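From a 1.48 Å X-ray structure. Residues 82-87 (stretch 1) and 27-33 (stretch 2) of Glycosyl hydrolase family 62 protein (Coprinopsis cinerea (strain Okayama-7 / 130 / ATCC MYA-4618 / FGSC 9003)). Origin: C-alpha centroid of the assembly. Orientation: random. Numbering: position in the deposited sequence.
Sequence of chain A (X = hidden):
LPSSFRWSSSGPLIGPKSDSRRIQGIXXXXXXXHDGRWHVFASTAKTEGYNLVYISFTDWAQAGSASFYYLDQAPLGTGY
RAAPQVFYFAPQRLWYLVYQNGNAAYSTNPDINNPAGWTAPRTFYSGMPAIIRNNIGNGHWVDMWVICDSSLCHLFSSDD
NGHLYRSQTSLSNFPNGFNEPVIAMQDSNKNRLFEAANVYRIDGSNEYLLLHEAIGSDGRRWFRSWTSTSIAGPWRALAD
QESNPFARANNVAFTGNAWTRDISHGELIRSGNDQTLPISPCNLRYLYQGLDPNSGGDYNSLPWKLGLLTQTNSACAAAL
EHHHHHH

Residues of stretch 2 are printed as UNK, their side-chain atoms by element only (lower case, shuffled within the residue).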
ATOM      1  N   ALA A  82       7.991  -6.081   5.826  1.00  7.42           N
ATOM      2  CA  ALA A  82       7.514  -5.829   4.456  1.00  7.38           C
ATOM      3  C   ALA A  82       6.218  -5.038   4.424  1.00  6.93           C
ATOM      4  O   ALA A  82       5.421  -5.097   5.367  1.00  7.18           O
ATOM      5  CB  ALA A  82       7.343  -7.117   3.681  1.00  7.84           C
ATOM      6  N   ALA A  83       6.045  -4.331   3.314  1.00  6.82           N
ATOM      7  CA  ALA A  83       4.791  -3.653   2.933  1.00  6.71           C
ATOM      8  C   ALA A  83       4.392  -2.540   3.901  1.00  6.55           C
ATOM      9  O   ALA A  83       3.465  -2.673   4.714  1.00  7.37           O
ATOM     10  CB  ALA A  83       3.657  -4.660   2.687  1.00  6.89           C
ATOM     11  N   PRO A  84       5.090  -1.416   3.801  1.00  6.15           N
ATOM     12  CA  PRO A  84       4.914  -0.355   4.764  1.00  6.06           C
ATOM     13  C   PRO A  84       3.731   0.588   4.453  1.00  5.86           C
ATOM     14  O   PRO A  84       3.300   0.723   3.296  1.00  6.02           O
ATOM     15  CB  PRO A  84       6.230   0.406   4.655  1.00  5.97           C
ATOM     16  CG  PRO A  84       6.616   0.266   3.217  1.00  6.04           C
ATOM     17  CD  PRO A  84       6.157  -1.103   2.824  1.00  5.84           C
ATOM     18  N   GLN A  85       3.263   1.295   5.495  1.00  5.55           N
ATOM     19  CA  GLN A  85       2.297   2.377   5.372  1.00  5.75           C
ATOM     20  C   GLN A  85       2.728   3.455   6.336  1.00  5.92           C
ATOM     21  O   GLN A  85       2.783   3.200   7.526  1.00  6.17           O
ATOM     22  CB  GLN A  85       0.874   1.932   5.729  1.00  5.85           C
ATOM     23  CG  GLN A  85      -0.133   3.072   5.566  1.00  5.91           C
ATOM     24  CD  GLN A  85      -1.386   2.881   6.379  1.00  6.05           C
ATOM     25  OE1 GLN A  85      -1.412   2.181   7.379  1.00  6.25           O
ATOM     26  NE2 GLN A  85      -2.432   3.574   5.967  1.00  6.10           N
ATOM     27  N   VAL A  86       3.022   4.648   5.837  1.00  6.14           N
ATOM     28  CA  VAL A  86       3.398   5.775   6.684  1.00  6.54           C
ATOM     29  C   VAL A  86       2.265   6.783   6.834  1.00  6.40           C
ATOM     30  O   VAL A  86       1.580   7.099   5.865  1.00  6.92           O
ATOM     31  CB  VAL A  86       4.688   6.494   6.168  1.00  6.62           C
ATOM     32  CG1 VAL A  86       4.475   7.181   4.820  1.00  6.62           C
ATOM     33  CG2 VAL A  86       5.194   7.502   7.205  1.00  7.09           C
ATOM     34  N   PHE A  87       2.109   7.341   8.026  1.00  6.69           N
ATOM     35  CA  PHE A  87       1.130   8.420   8.259  1.00  6.93           C
ATOM     36  C   PHE A  87       1.471   9.115   9.563  1.00  7.18           C
ATOM     37  O   PHE A  87       2.177   8.555  10.406  1.00  7.73           O
ATOM     38  CB  PHE A  87      -0.346   7.930   8.305  1.00  6.82           C
ATOM     39  CG  PHE A  87      -0.605   6.866   9.329  1.00  7.02           C
ATOM     40  CD1 PHE A  87      -1.024   7.203  10.615  1.00  7.54           C
ATOM     41  CD2 PHE A  87      -0.491   5.513   9.010  1.00  7.11           C
ATOM     42  CE1 PHE A  87      -1.241   6.230  11.568  1.00  7.40           C
ATOM     43  CE2 PHE A  87      -0.708   4.538   9.982  1.00  7.31           C
ATOM     44  CZ  PHE A  87      -1.129   4.904  11.234  1.00  7.32           C
ATOM     45  N   UNK A  27       9.320  -2.631  -3.848  1.00  7.58           N
ATOM     46  CA  UNK A  27       7.939  -3.074  -3.835  1.00  7.15           C
ATOM     47  C   UNK A  27       7.065  -2.302  -2.834  1.00  6.91           C
ATOM     48  O   UNK A  27       7.551  -1.655  -1.919  1.00  7.02           O
ATOM     49  c   UNK A  27       8.571  -5.476  -4.449  1.00  7.30           C
ATOM     50  n   UNK A  27       6.523  -8.642  -3.899  1.00  8.37           N
ATOM     51  c   UNK A  27       8.283  -6.933  -4.119  1.00  7.74           C
ATOM     52  c   UNK A  27       7.893  -4.555  -3.451  1.00  7.15           C
ATOM     53  c   UNK A  27       6.856  -7.307  -4.454  1.00  7.94           C
ATOM     54  N   UNK A  28       5.758  -2.422  -3.025  1.00  6.67           N
ATOM     55  CA  UNK A  28       4.775  -2.122  -2.000  1.00  6.47           C
ATOM     56  C   UNK A  28       4.886  -0.692  -1.421  1.00  6.33           C
ATOM     57  O   UNK A  28       4.882  -0.523  -0.195  1.00  6.36           O
ATOM     58  c   UNK A  28       4.893  -3.129  -0.837  1.00  6.60           C
ATOM     59  c   UNK A  28       5.072  -4.567  -1.282  1.00  7.01           C
ATOM     60  o   UNK A  28       5.862  -5.282  -0.586  1.00  7.00           O
ATOM     61  o   UNK A  28       4.433  -4.963  -2.260  1.00  7.44           O
ATOM     62  N   UNK A  29       4.964   0.344  -2.280  1.00  6.43           N
ATOM     63  CA  UNK A  29       5.326   1.654  -1.778  1.00  6.72           C
ATOM     64  C   UNK A  29       4.259   2.340  -0.950  1.00  6.67           C
ATOM     65  O   UNK A  29       3.062   2.217  -1.240  1.00  6.66           O
ATOM     66  c   UNK A  29       4.734   1.782  -4.097  1.00  6.91           C
ATOM     67  c   UNK A  29       4.835   0.336  -3.755  1.00  6.73           C
ATOM     68  c   UNK A  29       5.569   2.478  -3.067  1.00  6.77           C
ATOM     69  N   UNK A  30       4.713   3.123   0.032  1.00  6.68           N
ATOM     70  CA  UNK A  30       3.899   4.089   0.723  1.00  6.29           C
ATOM     71  C   UNK A  30       4.507   5.483   0.500  1.00  6.59           C
ATOM     72  O   UNK A  30       5.720   5.622   0.450  1.00  6.91           O
ATOM     73  o   UNK A  30       2.896   4.574   2.879  1.00  6.16           O
ATOM     74  c   UNK A  30       3.869   3.778   2.221  1.00  6.41           C
ATOM     75  N   UNK A  31       3.665   6.500   0.386  1.00  6.48           N
ATOM     76  CA  UNK A  31       4.152   7.809  -0.015  1.00  6.80           C
ATOM     77  C   UNK A  31       3.403   8.982   0.581  1.00  6.88           C
ATOM     78  O   UNK A  31       2.179   9.025   0.587  1.00  6.79           O
ATOM     79  c   UNK A  31       2.841   7.654  -2.189  1.00  7.05           C
ATOM     80  c   UNK A  31       4.765   9.274  -1.987  1.00  7.07           C
ATOM     81  c   UNK A  31       4.199   7.938  -1.553  1.00  6.98           C
ATOM     82  N   UNK A  32       4.199   9.946   1.052  1.00  6.93           N
ATOM     83  CA  UNK A  32       3.692  11.258   1.474  1.00  7.34           C
ATOM     84  C   UNK A  32       4.615  12.360   0.976  1.00  7.33           C
ATOM     85  O   UNK A  32       5.825  12.162   0.826  1.00  7.75           O
ATOM     86  c   UNK A  32       3.533  11.391   3.009  1.00  7.38           C
ATOM     87  c   UNK A  32       4.826  11.159   3.772  1.00  8.01           C
ATOM     88  c   UNK A  32       2.453  10.452   3.518  1.00  7.56           C
ATOM     89  N   UNK A  33       4.002  13.516   0.726  1.00  7.81           N
ATOM     90  CA  UNK A  33       4.730  14.753   0.419  1.00  7.96           C
ATOM     91  C   UNK A  33       4.701  15.619   1.659  1.00  8.20           C
ATOM     92  O   UNK A  33       3.632  15.924   2.180  1.00  8.59           O
ATOM     93  c   UNK A  33       5.438  18.978  -1.507  1.00  7.88           C
ATOM     94  c   UNK A  33       4.948  16.620  -1.294  1.00  8.28           C
ATOM     95  c   UNK A  33       4.654  17.955  -1.012  1.00  8.07           C
ATOM     96  c   UNK A  33       6.030  16.349  -2.108  1.00  7.92           C
ATOM     97  c   UNK A  33       4.087  15.487  -0.742  1.00  8.16           C
ATOM     98  c   UNK A  33       6.805  17.365  -2.637  1.00  8.00           C
ATOM     99  c   UNK A  33       6.497  18.689  -2.335  1.00  7.94           C
ATOM    100  o   UNK A  33       7.253  19.721  -2.883  1.00  8.30           O
TER
HETATM  101  O   HOH W   1       2.829  -1.054   1.448  1.00  6.30           O

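Position 27 carries four carbons in a row ending in a nitrogen. It makes no contact with stretch 1. An unbranched chain of this length with a terminal nitrogen is Lys 27. Its NZ is hydrogen-bonded elsewhere in the structure.

Position 28 has two side-chain carbons, and the second carries two oxygens. Its CB points toward stretch 1 and lies 3.8 Å from CA of Ala 83. One of the oxygens lies 4.0 Å from CB of Ala 83. This short carboxylate is Asp 28. The oxygen near Ala 83 is OD2, which is hydrogen-bonded elsewhere in the structure. The backbone O of Asp 28 is 3.3 Å from CD of Pro 84. The chain turns a corner here, with phi and psi both positive.

Position 29 has three carbons that close a ring onto the backbone N. Its CB points away from stretch 1, and the residue makes no contact there. Only proline closes such a ring, so it is Pro 29.

Position 30 has one carbon and then one oxygen, with no further branch. Its CB points toward stretch 1 and sits 3.3 Å from O of Pro 84. The oxygen is 3.0 Å from N of Val 86. It is Ser 30. The chi1 rotamer is t. OG accepts a hydrogen bond from N of Val 86, with a nearly straight angle of 166°.

Position 31 has one carbon carrying two more. Its CB points away, and it does not touch stretch 1. This branch at CB, with no oxygen, identifies Val 31.

Position 32 shows the same three carbons, again branched at CB, but here CB points toward stretch 1. One of its methyl carbons meets CG1 of Val 86 at 4.1 Å, an apolar contact. It is Val 32, and the methyl is CG1.

Position 33 has one carbon and then a six-carbon ring bearing an oxygen. It is out of reach of stretch 1. This is Tyr 33, which touches a crystal neighbour.

The two strands run nearly parallel, at 14°, with an axis approach of 5.9 Å. From position 29 to 32, the CB directions alternate, so Ser 30 and Val 32 face stretch 1 while Pro 29 and Val 31 face away. The one direct hydrogen bond joins a backbone N to a side-chain oxygen. A water adds a second link: it donates to O of Asp 28 at 2.7 Å and to O of Pro 84 at 2.6 Å. It thus bridges two carbonyls, which cannot donate to each other. The valine pair adds an apolar contact beyond the serine.

Stretch 2, residues 27-33: KDPSVVY
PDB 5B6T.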